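Local coordinates for oxysterol-binding protein homolog 3 (Saccharomyces cerevisiae, PDB 4INQ) that transfers sterols and other lipids between membranes, carrying them in a hydrophobic pocket that also binds phosphatidylinositol 4-phosphate, in phosphoinositide-coupled directional transport, at residues 69-74 with 117-122; 123-128 with 140-145; 136-141 with 380-385; 175-180 with 203-208. All coordinates share one frame; numbering follows the deposited sequence.

Contact 1: residues 69-74 with 117-122. With PIF ((2R)-3-{[(S)-hydroxy{[(1R,2R,3R,4R,5S,6R)-2,3,5,6-tetrahydroxy-4-(phosphonooxy)cyclohexyl]oxy}phosphoryl]oxy}propane-1,2-diyl dioctanoate), chain B.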
# COMPACT_ATOMS: atom_id res chain seq x y z
N ILE A 69 -11.30 0.12 3.19
CA ILE A 69 -10.06 0.85 3.54
C ILE A 69 -9.74 1.80 2.39
O ILE A 69 -10.18 1.58 1.25
CB ILE A 69 -8.81 -0.05 3.75
CG1 ILE A 69 -8.40 -0.70 2.42
CG2 ILE A 69 -9.08 -1.11 4.82
CD1 ILE A 69 -6.97 -1.31 2.45
N SER A 70 -8.97 2.85 2.67
CA SER A 70 -8.59 3.81 1.63
C SER A 70 -7.29 3.35 0.97
O SER A 70 -6.67 2.39 1.43
CB SER A 70 -8.37 5.20 2.23
OG SER A 70 -7.13 5.26 2.92
N ILE A 71 -6.88 4.04 -0.09
CA ILE A 71 -5.64 3.70 -0.80
C ILE A 71 -4.43 3.94 0.11
O ILE A 71 -3.44 3.23 0.03
CB ILE A 71 -5.46 4.57 -2.07
CG1 ILE A 71 -6.48 4.16 -3.13
CG2 ILE A 71 -4.06 4.39 -2.62
CD1 ILE A 71 -6.52 5.12 -4.29
N LEU A 72 -4.53 4.96 0.96
CA LEU A 72 -3.45 5.27 1.89
C LEU A 72 -3.17 4.06 2.78
O LEU A 72 -2.01 3.75 3.08
CB LEU A 72 -3.83 6.47 2.76
CG LEU A 72 -3.86 7.82 2.04
CD1 LEU A 72 -4.52 8.85 2.93
CD2 LEU A 72 -2.42 8.24 1.67
N GLN A 73 -4.24 3.40 3.20
CA GLN A 73 -4.17 2.22 4.06
C GLN A 73 -3.65 1.00 3.28
O GLN A 73 -2.88 0.19 3.81
CB GLN A 73 -5.56 1.94 4.66
CG GLN A 73 -5.99 2.98 5.70
CD GLN A 73 -7.43 2.83 6.16
OE1 GLN A 73 -8.37 2.94 5.36
NE2 GLN A 73 -7.62 2.58 7.45
N LEU A 74 -4.08 0.87 2.03
CA LEU A 74 -3.62 -0.23 1.19
C LEU A 74 -2.10 -0.17 1.02
O LEU A 74 -1.38 -1.16 1.23
CB LEU A 74 -4.27 -0.15 -0.19
CG LEU A 74 -3.60 -1.05 -1.23
CD1 LEU A 74 -4.09 -2.48 -1.07
CD2 LEU A 74 -3.93 -0.54 -2.63
N ARG A 117 -12.24 -6.03 -5.52
CA ARG A 117 -12.63 -4.69 -5.13
C ARG A 117 -11.41 -3.78 -4.93
O ARG A 117 -10.27 -4.24 -4.86
CB ARG A 117 -13.45 -4.75 -3.84
CG ARG A 117 -14.73 -5.60 -3.92
CD ARG A 117 -15.46 -5.55 -2.58
NE ARG A 117 -16.74 -6.24 -2.52
CZ ARG A 117 -16.91 -7.56 -2.39
NH1 ARG A 117 -15.86 -8.38 -2.31
NH2 ARG A 117 -18.13 -8.06 -2.31
N LYS A 118 -11.66 -2.47 -4.86
CA LYS A 118 -10.57 -1.51 -4.69
C LYS A 118 -10.74 -0.67 -3.43
O LYS A 118 -11.83 -0.61 -2.85
CB LYS A 118 -10.52 -0.58 -5.90
CG LYS A 118 -11.66 0.42 -5.95
CD LYS A 118 -11.55 1.32 -7.16
CE LYS A 118 -12.55 2.46 -7.07
NZ LYS A 118 -12.27 3.30 -5.87
N PRO A 119 -9.67 0.01 -2.98
CA PRO A 119 -9.76 0.83 -1.78
C PRO A 119 -10.56 2.09 -2.09
O PRO A 119 -10.78 2.41 -3.26
CB PRO A 119 -8.30 1.18 -1.48
CG PRO A 119 -7.51 0.15 -2.22
CD PRO A 119 -8.29 -0.03 -3.48
N PHE A 120 -11.02 2.79 -1.05
CA PHE A 120 -11.73 4.04 -1.30
C PHE A 120 -10.66 5.02 -1.76
O PHE A 120 -9.50 4.92 -1.35
CB PHE A 120 -12.37 4.59 -0.02
CG PHE A 120 -13.67 3.94 0.35
CD1 PHE A 120 -13.71 2.61 0.76
CD2 PHE A 120 -14.85 4.66 0.32
CE1 PHE A 120 -14.92 2.01 1.13
CE2 PHE A 120 -16.06 4.07 0.69
CZ PHE A 120 -16.09 2.74 1.10
N ASN A 121 -11.04 5.95 -2.62
CA ASN A 121 -10.10 6.95 -3.07
C ASN A 121 -10.05 8.00 -1.97
O ASN A 121 -11.09 8.50 -1.55
CB ASN A 121 -10.59 7.59 -4.38
CG ASN A 121 -9.55 7.49 -5.49
OD1 ASN A 121 -8.42 7.96 -5.35
ND2 ASN A 121 -9.94 6.87 -6.61
N PRO A 122 -8.85 8.30 -1.46
CA PRO A 122 -8.73 9.30 -0.39
C PRO A 122 -9.02 10.69 -0.92
O PRO A 122 -8.82 10.96 -2.10
CB PRO A 122 -7.26 9.18 0.04
CG PRO A 122 -6.92 7.76 -0.30
CD PRO A 122 -7.58 7.58 -1.64
C1 PIF B . -13.80 9.23 -7.10
O1 PIF B . -13.26 7.93 -6.86
P1 PIF B . -13.77 6.55 -7.53
C2 PIF B . -13.67 9.62 -8.62
O2 PIF B . -12.27 9.63 -8.99
C3 PIF B . -14.29 11.05 -8.82
O3 PIF B . -14.18 11.45 -10.19
C4 PIF B . -13.57 12.09 -7.92
O4 PIF B . -14.17 13.38 -8.08
P4 PIF B . -13.76 14.49 -9.15
C5 PIF B . -13.67 11.68 -6.45
O5 PIF B . -13.00 12.64 -5.66
C6 PIF B . -13.06 10.28 -6.22
O6 PIF B . -13.16 9.97 -4.85
C7 PIF B . -12.62 5.63 -9.84
C8 PIF B . -11.22 5.16 -10.36
C9 PIF B . -10.49 4.21 -9.40
C10 PIF B . -8.18 3.74 -9.05
C11 PIF B . -7.74 2.34 -8.57
O11 PIF B . -15.11 6.62 -8.15
C12 PIF B . -6.58 2.40 -7.58
O12 PIF B . -13.72 5.46 -6.35
C13 PIF B . -6.08 1.00 -7.21
O13 PIF B . -12.56 6.03 -8.48
C14 PIF B . -4.81 1.06 -6.35
O14 PIF B . -11.44 4.57 -11.72
C15 PIF B . -4.03 -0.26 -6.39
O15 PIF B . -9.22 3.85 -9.96
C16 PIF B . -2.51 -0.05 -6.27
O16 PIF B . -7.61 4.75 -8.62
C17 PIF B . -1.73 -0.73 -7.41
O17 PIF B . -9.71 5.57 -12.83
C18 PIF B . -10.47 4.61 -12.71
C19 PIF B . -10.32 3.45 -13.69
C20 PIF B . -9.21 2.50 -13.24
C21 PIF B . -9.77 1.11 -12.89
C22 PIF B . -8.86 0.31 -12.19
C23 PIF B . -9.15 -0.44 -11.04
C24 PIF B . -8.23 -1.20 -10.30
C25 PIF B . -8.91 -1.94 -9.32
O41 PIF B . -13.73 15.90 -8.41
O42 PIF B . -14.72 14.43 -10.29
O43 PIF B . -12.21 14.21 -9.58
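Ser70 and Phe120 form a parallel bridge with their CA atoms 4.3 Å apart, in which Phe120 N donates to Ile69 O at 2.7 Å and Ile71 N returns a weak bond to Phe120 O. Just beyond it the 69-74 chain enters a helix through a capping box. Ser70 N meets Gln73 OE1 at 2.8 Å on a lone pair in the carbonyl plane, and Gln73 N gives a weak bond back to Ser70 OG, which is also bonded to Ser321.

Two prolines fit against this first turn. The Pro119 ring faces the helix: its CB packs against the Ser70-Ile71 peptide and its CG is 3.7 Å from Leu74 CD2. Leu74 CG stands opposite its own backbone N (chi1 166°), and Leu74 CD2, between ring and lipid, is 3.8 Å from PIF C15. Pro122 packs on Ile71 and Leu72, its ring crossing the Ile71 side chain at about a right angle, with Pro122 CD 3.7 Å from Ile71 CB and Pro122 CG against Leu72 CG.

Lys118, between the packed residues and the ligand, bends at chi4 (62°). The bend lets NZ donate both to Pro119 O, nearly along the C=O axis, and to the non-bridging phosphate oxygen PIF O12 at 2.6 Å. A second, weak bond runs from Asn121 ND2 to PIF O13, the bridging oxygen on the glycerol side, and Asn121 OD1 lies against Ile71 CD1, 3.6 Å away. Glu346, Ser58, His146 and Arg350 complete the phosphatidylinositol 4-phosphate site of the OSBP-related domain.

Contact 2: residues 123-128 with 140-145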
# COMPACT_ATOMS: atom_id res chain seq x y z
N LEU A 123 -9.49 11.57 -0.04
CA LEU A 123 -9.77 12.94 -0.41
C LEU A 123 -8.44 13.69 -0.34
O LEU A 123 -7.50 13.22 0.29
CB LEU A 123 -10.75 13.57 0.57
CG LEU A 123 -12.07 12.83 0.74
CD1 LEU A 123 -12.97 13.63 1.66
CD2 LEU A 123 -12.73 12.63 -0.65
N LEU A 124 -8.36 14.84 -0.99
CA LEU A 124 -7.13 15.62 -0.94
C LEU A 124 -6.90 16.04 0.51
O LEU A 124 -7.81 16.54 1.16
CB LEU A 124 -7.26 16.86 -1.82
CG LEU A 124 -6.02 17.75 -1.85
CD1 LEU A 124 -4.80 16.94 -2.27
CD2 LEU A 124 -6.27 18.91 -2.79
N ALA A 125 -5.68 15.83 1.00
CA ALA A 125 -5.32 16.18 2.37
C ALA A 125 -5.81 15.16 3.40
O ALA A 125 -5.68 15.36 4.61
CB ALA A 125 -5.83 17.57 2.72
N GLU A 126 -6.38 14.05 2.92
CA GLU A 126 -6.80 13.00 3.83
C GLU A 126 -5.49 12.37 4.30
O GLU A 126 -4.51 12.35 3.54
CB GLU A 126 -7.64 11.96 3.10
CG GLU A 126 -8.00 10.75 3.96
CD GLU A 126 -8.97 9.80 3.27
OE1 GLU A 126 -8.88 8.57 3.50
OE2 GLU A 126 -9.82 10.28 2.50
N THR A 127 -5.45 11.86 5.53
CA THR A 127 -4.24 11.25 6.06
C THR A 127 -4.48 9.87 6.66
O THR A 127 -5.62 9.44 6.84
CB THR A 127 -3.61 12.14 7.17
OG1 THR A 127 -4.55 12.31 8.24
CG2 THR A 127 -3.24 13.51 6.62
N PHE A 128 -3.38 9.19 6.97
CA PHE A 128 -3.42 7.89 7.61
C PHE A 128 -2.12 7.65 8.34
O PHE A 128 -1.05 7.63 7.73
CB PHE A 128 -3.63 6.75 6.61
CG PHE A 128 -3.70 5.39 7.26
CD1 PHE A 128 -4.72 5.09 8.17
CD2 PHE A 128 -2.72 4.43 7.01
CE1 PHE A 128 -4.76 3.84 8.82
CE2 PHE A 128 -2.75 3.18 7.65
CZ PHE A 128 -3.78 2.89 8.56
N ILE A 140 3.25 7.74 8.66
CA ILE A 140 2.34 8.85 8.46
C ILE A 140 2.20 8.96 6.94
O ILE A 140 3.18 8.80 6.21
CB ILE A 140 2.94 10.17 9.05
CG1 ILE A 140 1.84 11.23 9.16
CG2 ILE A 140 4.10 10.67 8.19
CD1 ILE A 140 1.27 11.71 7.85
N SER A 141 0.98 9.19 6.47
CA SER A 141 0.75 9.30 5.04
C SER A 141 -0.31 10.36 4.76
O SER A 141 -1.14 10.66 5.61
CB SER A 141 0.32 7.95 4.46
OG SER A 141 -0.94 7.54 4.95
N GLU A 142 -0.28 10.93 3.56
CA GLU A 142 -1.24 11.98 3.20
C GLU A 142 -1.39 12.08 1.69
O GLU A 142 -0.44 11.86 0.95
CB GLU A 142 -0.74 13.32 3.78
CG GLU A 142 -1.53 14.58 3.38
CD GLU A 142 -1.10 15.83 4.16
OE1 GLU A 142 0.11 15.99 4.43
OE2 GLU A 142 -1.97 16.67 4.49
N LYS A 143 -2.60 12.40 1.23
CA LYS A 143 -2.83 12.58 -0.20
C LYS A 143 -2.38 14.01 -0.50
O LYS A 143 -3.01 14.97 -0.07
CB LYS A 143 -4.32 12.43 -0.56
CG LYS A 143 -4.58 12.54 -2.05
CD LYS A 143 -6.00 12.15 -2.44
CE LYS A 143 -6.14 12.07 -3.96
NZ LYS A 143 -7.54 11.82 -4.40
N VAL A 144 -1.28 14.15 -1.23
CA VAL A 144 -0.74 15.47 -1.53
C VAL A 144 -1.20 16.05 -2.85
O VAL A 144 -0.89 17.20 -3.17
CB VAL A 144 0.81 15.44 -1.48
CG1 VAL A 144 1.27 15.13 -0.06
CG2 VAL A 144 1.36 14.38 -2.44
N SER A 145 -1.96 15.28 -3.61
CA SER A 145 -2.49 15.76 -4.88
C SER A 145 -3.68 14.92 -5.29
O SER A 145 -3.73 13.72 -5.04
CB SER A 145 -1.41 15.71 -5.97
OG SER A 145 -1.97 16.00 -7.23
O HOH W 1 -3.99 17.01 6.11
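The beta hairpin of strands 127-132 and 137-145 is joined here, with a type II turn from Leu123 to Glu126 leading into its first strand. Thr127 and Glu142 are a non-hydrogen-bonded antiparallel pair, Phe128 and Ser141 a hydrogen-bonded one. Toward the turn the pairing continues through Lys143, whose N donates to Glu126 O at 3.0 Å and whose O accepts from Ala125 N.

Phe128 O is gripped twice by one residue. Ser141 N reaches it with a weak, bent bond, and Ser141 OG comes in at 2.8 Å on a lone pair in the carbonyl plane. The hydroxyl can do this because it sits between its own N and carbonyl carbon (chi1 66°), a position that also brings OG to 3.3 Å from Phe128 CB. With an alanine here the hydroxyl bond is gone, and Phe128 O would probably be left with the weak backbone N-H bond alone from this position.

On the Thr127 face, Thr127 CG2 runs alongside Glu142, 3.8 Å from its CB. The extended Lys143 chain passes along the turn, its CD 3.3 Å from Leu123 O, and carries NZ to Pro122 O. Glu126 OE2 accepts from Leu123 N, met from above the carboxylate plane, and forms a salt bridge with Arg324, while OE1 is bonded to Ser321.

Glu142 binds the backbone N atoms of Lys362 and Tyr363 through its carboxylate, and one water joins it to the turn, donating to Ala125 O at 2.8 Å and to Glu142 OE2 at 2.6 Å.

Contact 3: residues 136-141 with 380-385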
# COMPACT_ATOMS: atom_id res chain seq x y z
N GLY A 136 8.02 -1.96 16.20
CA GLY A 136 8.88 -0.81 16.39
C GLY A 136 8.86 0.30 15.35
O GLY A 136 9.84 1.04 15.21
N PHE A 137 7.76 0.44 14.61
CA PHE A 137 7.71 1.50 13.61
C PHE A 137 6.43 2.31 13.63
O PHE A 137 5.43 1.91 14.24
CB PHE A 137 7.97 0.91 12.21
CG PHE A 137 6.76 0.29 11.55
CD1 PHE A 137 5.78 1.09 10.96
CD2 PHE A 137 6.62 -1.10 11.48
CE1 PHE A 137 4.67 0.52 10.30
CE2 PHE A 137 5.53 -1.68 10.83
CZ PHE A 137 4.55 -0.87 10.24
N ARG A 138 6.48 3.47 12.99
CA ARG A 138 5.34 4.37 12.89
C ARG A 138 5.36 4.94 11.48
O ARG A 138 6.42 5.21 10.92
CB ARG A 138 5.46 5.50 13.91
CG ARG A 138 6.53 6.52 13.59
CD ARG A 138 6.63 7.54 14.70
NE ARG A 138 7.55 8.63 14.37
CZ ARG A 138 7.83 9.62 15.21
NH1 ARG A 138 7.26 9.65 16.41
NH2 ARG A 138 8.67 10.58 14.85
N LEU A 139 4.18 5.13 10.92
CA LEU A 139 4.05 5.65 9.58
C LEU A 139 3.01 6.76 9.52
O LEU A 139 2.02 6.73 10.26
CB LEU A 139 3.65 4.50 8.65
CG LEU A 139 3.13 4.71 7.23
CD1 LEU A 139 2.97 3.34 6.58
CD2 LEU A 139 1.80 5.44 7.24
N ILE A 140 3.25 7.74 8.66
CA ILE A 140 2.34 8.85 8.46
C ILE A 140 2.20 8.96 6.94
O ILE A 140 3.18 8.80 6.21
CB ILE A 140 2.94 10.17 9.05
CG1 ILE A 140 1.84 11.23 9.16
CG2 ILE A 140 4.10 10.67 8.19
CD1 ILE A 140 1.27 11.71 7.85
N SER A 141 0.98 9.19 6.47
CA SER A 141 0.75 9.30 5.04
C SER A 141 -0.31 10.36 4.76
O SER A 141 -1.14 10.66 5.61
CB SER A 141 0.32 7.95 4.46
OG SER A 141 -0.94 7.54 4.95
N SER A 380 5.44 19.55 12.51
CA SER A 380 5.45 18.27 11.81
C SER A 380 4.33 17.42 12.38
O SER A 380 3.79 17.71 13.45
CB SER A 380 6.79 17.57 12.02
OG SER A 380 6.94 17.20 13.38
N TYR A 381 3.97 16.35 11.68
CA TYR A 381 2.89 15.50 12.16
C TYR A 381 3.07 14.99 13.59
O TYR A 381 2.25 15.26 14.48
CB TYR A 381 2.71 14.29 11.24
CG TYR A 381 1.49 13.48 11.60
CD1 TYR A 381 0.22 13.90 11.21
CD2 TYR A 381 1.59 12.32 12.37
CE1 TYR A 381 -0.92 13.20 11.57
CE2 TYR A 381 0.46 11.61 12.74
CZ TYR A 381 -0.80 12.05 12.33
OH TYR A 381 -1.93 11.36 12.69
N TRP A 382 4.14 14.24 13.81
CA TRP A 382 4.42 13.65 15.11
C TRP A 382 4.56 14.65 16.25
O TRP A 382 4.22 14.34 17.39
CB TRP A 382 5.65 12.75 15.00
CG TRP A 382 5.44 11.70 13.94
CD1 TRP A 382 6.10 11.59 12.75
CD2 TRP A 382 4.45 10.67 13.95
NE1 TRP A 382 5.58 10.55 12.01
CE2 TRP A 382 4.57 9.97 12.72
CE3 TRP A 382 3.48 10.26 14.87
CZ2 TRP A 382 3.74 8.88 12.40
CZ3 TRP A 382 2.65 9.18 14.54
CH2 TRP A 382 2.79 8.51 13.32
N GLU A 383 5.04 15.85 15.95
CA GLU A 383 5.18 16.88 16.98
C GLU A 383 3.79 17.38 17.37
O GLU A 383 3.46 17.51 18.55
CB GLU A 383 6.03 18.04 16.48
CG GLU A 383 7.50 17.71 16.26
CD GLU A 383 8.18 17.13 17.49
OE1 GLU A 383 8.02 17.71 18.59
OE2 GLU A 383 8.88 16.10 17.35
N ARG A 384 2.97 17.68 16.37
CA ARG A 384 1.61 18.16 16.60
C ARG A 384 0.85 17.12 17.43
O ARG A 384 0.12 17.46 18.36
CB ARG A 384 0.87 18.36 15.27
CG ARG A 384 1.27 19.58 14.45
CD ARG A 384 0.91 19.33 12.99
NE ARG A 384 0.96 20.51 12.13
CZ ARG A 384 0.03 21.47 12.09
NH1 ARG A 384 0.18 22.49 11.26
NH2 ARG A 384 -1.03 21.42 12.88
N ARG A 385 1.03 15.85 17.07
CA ARG A 385 0.35 14.74 17.74
C ARG A 385 0.54 14.71 19.27
O ARG A 385 -0.43 14.51 20.01
CB ARG A 385 0.83 13.42 17.12
CG ARG A 385 -0.07 12.22 17.40
CD ARG A 385 0.38 11.02 16.57
NE ARG A 385 -0.55 9.89 16.60
CZ ARG A 385 -0.77 9.12 17.66
NH1 ARG A 385 -0.15 9.36 18.80
NH2 ARG A 385 -1.61 8.09 17.58
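Arg138 NH2 is held in two ways: it makes a salt bridge to Glu156 of strand 150-157 and lies over the indole of Trp382, 3.5 Å from CD1. The whole guanidinium is stacked flat on that ring, planes 9° apart, with CZ 3.6 Å from the centroid of the five-membered ring. This is a cation-pi contact. The chain, extended from CG to NE, carries on along the same face and sets CD over the six-membered ring in a CH-pi contact.

The opposite face of the indole takes the edge of Tyr381, whose CD2 stands over its centre. Tyr381 in turn receives Ile140 CG1 on one ring face, 3.5 Å from the centroid, CG1 being swung away from the Ile140 backbone N (chi1 -165°). Ile140 CB also touches Trp382 CZ2, 3.7 Å off.

A leucine in place of Trp382 would probably leave the Arg138 guanidinium without its flat stacking partner and open a gap beside Tyr381 and Ile140.

Helix 381-385 crosses strand 137-141 at 104°, the axes 10.8 Å apart. Its Tyr381 OH and Arg385 both bind Glu129 of the adjacent strand 127-132, and Tyr374 of strand 371-374 flanks Ile140 and Tyr381.

Contact 4: residues 175-180 with 203-208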
# COMPACT_ATOMS: atom_id res chain seq x y z
N LYS A 175 -7.54 -7.08 -22.59
CA LYS A 175 -8.15 -8.23 -21.95
C LYS A 175 -7.68 -8.31 -20.50
O LYS A 175 -7.99 -9.27 -19.79
CB LYS A 175 -7.77 -9.52 -22.70
CG LYS A 175 -8.74 -10.66 -22.43
CD LYS A 175 -8.47 -11.88 -23.30
CE LYS A 175 -9.54 -12.94 -23.09
NZ LYS A 175 -9.69 -13.33 -21.66
N SER A 176 -6.95 -7.30 -20.07
CA SER A 176 -6.43 -7.23 -18.71
C SER A 176 -6.03 -5.80 -18.37
O SER A 176 -6.02 -4.94 -19.24
CB SER A 176 -5.24 -8.17 -18.56
OG SER A 176 -5.64 -9.51 -18.76
N ILE A 177 -5.71 -5.56 -17.10
CA ILE A 177 -5.32 -4.22 -16.66
C ILE A 177 -3.93 -4.15 -16.05
O ILE A 177 -3.59 -4.91 -15.14
CB ILE A 177 -6.32 -3.67 -15.62
CG1 ILE A 177 -7.73 -3.66 -16.21
CG2 ILE A 177 -5.92 -2.26 -15.20
CD1 ILE A 177 -8.74 -2.98 -15.35
N GLU A 178 -3.12 -3.22 -16.54
CA GLU A 178 -1.77 -3.05 -16.03
C GLU A 178 -1.81 -2.16 -14.79
O GLU A 178 -2.23 -1.01 -14.85
CB GLU A 178 -0.87 -2.40 -17.09
CG GLU A 178 0.60 -2.27 -16.65
CD GLU A 178 1.50 -1.62 -17.69
OE1 GLU A 178 2.74 -1.64 -17.50
OE2 GLU A 178 0.97 -1.10 -18.70
N LEU A 179 -1.37 -2.71 -13.66
CA LEU A 179 -1.35 -1.96 -12.41
C LEU A 179 0.08 -1.61 -12.04
O LEU A 179 0.94 -2.48 -11.91
CB LEU A 179 -1.97 -2.77 -11.28
CG LEU A 179 -3.44 -3.15 -11.47
CD1 LEU A 179 -3.85 -4.11 -10.37
CD2 LEU A 179 -4.29 -1.90 -11.45
N ASN A 180 0.34 -0.32 -11.88
CA ASN A 180 1.67 0.13 -11.52
C ASN A 180 1.62 1.23 -10.50
O ASN A 180 0.82 2.15 -10.61
CB ASN A 180 2.43 0.66 -12.73
CG ASN A 180 2.78 -0.41 -13.73
OD1 ASN A 180 1.95 -0.79 -14.55
ND2 ASN A 180 4.00 -0.91 -13.66
N THR A 203 1.75 -5.40 -11.82
CA THR A 203 0.87 -6.53 -11.57
C THR A 203 -0.19 -6.48 -12.66
O THR A 203 -0.51 -5.40 -13.16
CB THR A 203 0.16 -6.46 -10.19
OG1 THR A 203 -0.39 -5.15 -9.99
CG2 THR A 203 1.15 -6.77 -9.08
N ILE A 204 -0.72 -7.63 -13.03
CA ILE A 204 -1.73 -7.69 -14.07
C ILE A 204 -2.99 -8.34 -13.54
O ILE A 204 -2.95 -9.44 -12.98
CB ILE A 204 -1.24 -8.50 -15.30
CG1 ILE A 204 0.01 -7.83 -15.88
CG2 ILE A 204 -2.34 -8.60 -16.35
CD1 ILE A 204 -0.21 -6.39 -16.26
N LEU A 205 -4.11 -7.66 -13.72
CA LEU A 205 -5.40 -8.16 -13.28
C LEU A 205 -5.99 -8.92 -14.46
O LEU A 205 -6.51 -8.32 -15.40
CB LEU A 205 -6.31 -6.99 -12.88
CG LEU A 205 -7.79 -7.25 -12.59
CD1 LEU A 205 -7.96 -8.39 -11.62
CD2 LEU A 205 -8.41 -5.98 -12.04
N LYS A 206 -5.87 -10.24 -14.41
CA LYS A 206 -6.36 -11.11 -15.48
C LYS A 206 -7.78 -11.60 -15.29
O LYS A 206 -8.41 -11.36 -14.25
CB LYS A 206 -5.44 -12.31 -15.65
CG LYS A 206 -4.13 -12.02 -16.34
CD LYS A 206 -3.35 -13.31 -16.54
CE LYS A 206 -2.07 -13.08 -17.33
NZ LYS A 206 -1.31 -14.35 -17.50
N ASN A 207 -8.28 -12.30 -16.31
CA ASN A 207 -9.63 -12.85 -16.30
C ASN A 207 -10.71 -11.80 -16.17
O ASN A 207 -11.69 -11.99 -15.44
CB ASN A 207 -9.77 -13.89 -15.18
CG ASN A 207 -9.05 -15.18 -15.49
OD1 ASN A 207 -9.02 -16.11 -14.68
ND2 ASN A 207 -8.46 -15.26 -16.68
N LEU A 208 -10.54 -10.68 -16.86
CA LEU A 208 -11.54 -9.62 -16.83
C LEU A 208 -12.75 -10.15 -17.56
O LEU A 208 -13.89 -9.96 -17.14
CB LEU A 208 -11.02 -8.36 -17.53
CG LEU A 208 -9.97 -7.50 -16.83
CD1 LEU A 208 -9.52 -6.37 -17.76
CD2 LEU A 208 -10.56 -6.93 -15.55
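Backbone hydrogen bonds join Ile177 and Leu179 to Leu205 and Thr203 as antiparallel, hydrogen-bonded pairs. Leu179 N donates to Thr203 O at 2.9 Å and Thr203 N to Leu179 O at 3.0 Å. At the next hydrogen-bonded pair, Leu205 N meets Ile177 O at 3.1 Å, whereas the return bond from Ile177 N to Leu205 O is longer and weak. Between them Glu178 and Ile204 form a non-hydrogen-bonded pair, and Ile204 CA adds a C-H...O contact to Ile177 O.

The polar side chains contribute locally. Ser176 OG turns back to donate to Lys175 O at 2.6 Å, approaching from above the carbonyl plane, while its CB rests against Leu205 O. The extended Lys206 chain carries NZ to a salt bridge with Glu216 on the neighbouring strand 214-225.

Side-chain packing divides between the two faces. On the face of Glu178, Ile204 CD1 reaches 3.7 Å from Glu178 CA, and Ile204 CG2 touches Ser176 CB. On the face of Ile177 and Leu179, the hydroxyl oxygen Thr203 OG1, placed between its own backbone N and carbonyl carbon (chi1 47°), lies 3.1 Å from Leu179 CB. Just after strand 203-206, Leu208 packs back on the pair: its CD1 lies 3.6 Å from Ile177 CG1, the two side chains crossing at about a right angle. Ile177 and Leu208 then share Leu44 of helix 44-50.

The Leu179 side chain comes within about 4 Å of the bound lipid, nearest atoms counted. This is consistent with the strand pair forming part of the lipid pocket wall, in the incomplete antiparallel barrel of the OSBP-related domain.

How the contacts relate
From the N terminus, contact 1 closes first, drawing strand 118-120 back to the start of helix 71-76 across 42 intervening residues that include two further helices. Contact 2 follows directly and closes a short hairpin; the two touch through Pro122 and Lys143. Contact 3 begins on the strand where contact 2 ends, sharing Ile140 and Ser141, and closes a span of 238 residues by bringing helix 381-386 to that strand. Contact 4 falls wholly within this span and ties strand 177-189 to strand 203-206, on the other side of the chain's centre from contact 3, their centres about 34 Å apart.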